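Local coordinates for flagella basal body P-ring formation protein FlgA (PDB 3TEE), which acts in the periplasm in assembly of the flagellar P-ring, possibly as a chaperone-like modulator of that process, at residues A[130-133]-A[134-137]. Residues are numbered along the deposited sequence; the frame is centred on the assembly and turned at random.
Sequences VQLT and MIRQ
The carbonyl oxygen of Q131 accepts a hydrogen bond from the backbone nitrogen of M134, with O and N 3.0 Å apart and an N-H...O angle of 156°. This i to i+3 bond, followed by a weak one from I135 N to L132 O (3.4 Å), makes a short 3-10 segment over residues 132-134. M134 then folds its own side chain back over the turn: with CG anti to its carbonyl carbon (chi1 -70°) and the chain extended beyond, M134 SD comes within 3.4 Å of Q131 N. The nearly straight N-H...S angle of 172° supports a weak N-H...S hydrogen bond. Past the sulfur, M134 CE meets Q131 OE1 at 3.4 Å, while the amide's other end, NE2, is hydrogen-bonded to P106 O. I135 CG2 touches V130 CG1 at 4.0 Å, the two side chains crossing at about a right angle, and I135 CG1 lies 3.6 Å from L132 O. The 3-10 segment leads straight into strand 135-137, which pairs antiparallel with strand 118-120 through backbone hydrogen bonding between R136 and V119, while V130 packs on V77 and V79 of the long strand 62-79.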
ATOM      1  N   VAL A 130      -8.936  -3.801   8.210  1.00 28.97           N
ATOM      2  CA  VAL A 130      -7.522  -4.114   8.024  1.00 29.66           C
ATOM      3  C   VAL A 130      -6.801  -2.830   7.605  1.00 36.27           C
ATOM      4  O   VAL A 130      -7.066  -2.294   6.519  1.00 35.42           O
ATOM      5  CB  VAL A 130      -7.295  -5.279   7.026  1.00 33.25           C
ATOM      6  CG1 VAL A 130      -5.803  -5.475   6.723  1.00 34.11           C
ATOM      7  CG2 VAL A 130      -7.919  -6.580   7.549  1.00 32.73           C
ATOM      8  N   GLN A 131      -5.923  -2.330   8.475  1.00 34.62           N
ATOM      9  CA  GLN A 131      -5.124  -1.129   8.177  1.00 35.69           C
ATOM     10  C   GLN A 131      -3.725  -1.517   7.746  1.00 41.34           C
ATOM     11  O   GLN A 131      -3.206  -2.536   8.200  1.00 40.37           O
ATOM     12  CB  GLN A 131      -5.064  -0.187   9.375  1.00 37.13           C
ATOM     13  CG  GLN A 131      -6.421   0.390   9.772  1.00 39.87           C
ATOM     14  CD  GLN A 131      -6.298   1.042  11.126  1.00 50.33           C
ATOM     15  OE1 GLN A 131      -6.598   0.433  12.155  1.00 44.05           O
ATOM     16  NE2 GLN A 131      -5.832   2.287  11.159  1.00 37.88           N
ATOM     17  N   LEU A 132      -3.117  -0.725   6.847  1.00 41.98           N
ATOM     18  CA  LEU A 132      -1.736  -0.949   6.361  1.00 43.47           C
ATOM     19  C   LEU A 132      -0.703  -1.002   7.508  1.00 48.23           C
ATOM     20  O   LEU A 132       0.242  -1.786   7.441  1.00 48.69           O
ATOM     21  CB  LEU A 132      -1.343   0.094   5.300  1.00 43.91           C
ATOM     22  CG  LEU A 132      -2.053  -0.004   3.940  1.00 48.48           C
ATOM     23  CD1 LEU A 132      -1.713   1.191   3.074  1.00 54.54           C
ATOM     24  CD2 LEU A 132      -1.662  -1.279   3.193  1.00 48.16           C
ATOM     25  N   THR A 133      -0.933  -0.238   8.590  1.00 45.87           N
ATOM     26  CA  THR A 133      -0.074  -0.253   9.787  1.00 46.93           C
ATOM     27  C   THR A 133      -0.135  -1.576  10.577  1.00 49.42           C
ATOM     28  O   THR A 133       0.735  -1.804  11.414  1.00 49.82           O
ATOM     29  CB  THR A 133      -0.407   0.931  10.710  1.00 58.98           C
ATOM     30  OG1 THR A 133      -1.825   0.993  10.928  1.00 55.27           O
ATOM     31  CG2 THR A 133       0.113   2.258  10.173  1.00 58.95           C
ATOM     32  N   MET A 134      -1.161  -2.432  10.345  1.00 42.61           N
ATOM     33  CA  MET A 134      -1.336  -3.696  11.086  1.00 41.42           C
ATOM     34  C   MET A 134      -0.640  -4.846  10.394  1.00 44.01           C
ATOM     35  O   MET A 134      -0.610  -5.950  10.935  1.00 44.51           O
ATOM     36  CB  MET A 134      -2.827  -4.100  11.164  1.00 43.02           C
ATOM     37  CG  MET A 134      -3.699  -3.260  12.037  1.00 46.32           C
ATOM     38  SD  MET A 134      -5.466  -3.572  11.607  1.00 49.06           S
ATOM     39  CE  MET A 134      -6.173  -2.820  13.025  1.00 46.59           C
ATOM     40  N   ILE A 135      -0.199  -4.634   9.153  1.00 40.79           N
ATOM     41  CA  ILE A 135       0.325  -5.703   8.314  1.00 40.16           C
ATOM     42  C   ILE A 135       1.690  -5.396   7.676  1.00 45.26           C
ATOM     43  O   ILE A 135       2.089  -4.237   7.563  1.00 43.98           O
ATOM     44  CB  ILE A 135      -0.737  -6.082   7.205  1.00 42.20           C
ATOM     45  CG1 ILE A 135      -0.869  -4.973   6.138  1.00 42.87           C
ATOM     46  CG2 ILE A 135      -2.124  -6.468   7.823  1.00 40.03           C
ATOM     47  CD1 ILE A 135      -1.612  -5.368   4.824  1.00 52.44           C
ATOM     48  N   ARG A 136       2.323  -6.451   7.162  1.00 43.38           N
ATOM     49  CA  ARG A 136       3.607  -6.412   6.451  1.00 43.87           C
ATOM     50  C   ARG A 136       3.560  -7.450   5.339  1.00 49.65           C
ATOM     51  O   ARG A 136       2.693  -8.328   5.372  1.00 47.97           O
ATOM     52  CB  ARG A 136       4.776  -6.722   7.426  1.00 40.53           C
ATOM     53  CG  ARG A 136       4.758  -8.130   8.050  1.00 46.11           C
ATOM     54  CD  ARG A 136       6.141  -8.559   8.553  1.00 43.06           C
ATOM     55  NE  ARG A 136       6.097  -9.757   9.407  1.00 38.83           N
ATOM     56  CZ  ARG A 136       6.138 -11.006   8.958  1.00 50.81           C
ATOM     57  NH1 ARG A 136       6.212 -11.251   7.654  1.00 52.12           N
ATOM     58  NH2 ARG A 136       6.102 -12.021   9.806  1.00 43.62           N
ATOM     59  N   GLN A 137       4.532  -7.404   4.388  1.00 47.88           N
ATOM     60  CA  GLN A 137       4.616  -8.439   3.360  1.00 47.20           C
ATOM     61  C   GLN A 137       5.215  -9.672   3.994  1.00 49.28           C
ATOM     62  O   GLN A 137       5.947  -9.554   4.980  1.00 48.30           O
ATOM     63  CB  GLN A 137       5.443  -7.976   2.138  1.00 48.91           C
ATOM     64  CG  GLN A 137       4.591  -7.302   1.057  1.00 60.26           C
ATOM     65  CD  GLN A 137       3.464  -8.175   0.544  1.00 80.12           C
ATOM     66  OE1 GLN A 137       3.676  -9.179  -0.147  1.00 74.50           O
ATOM     67  NE2 GLN A 137       2.236  -7.814   0.886  1.00 78.87           N
TER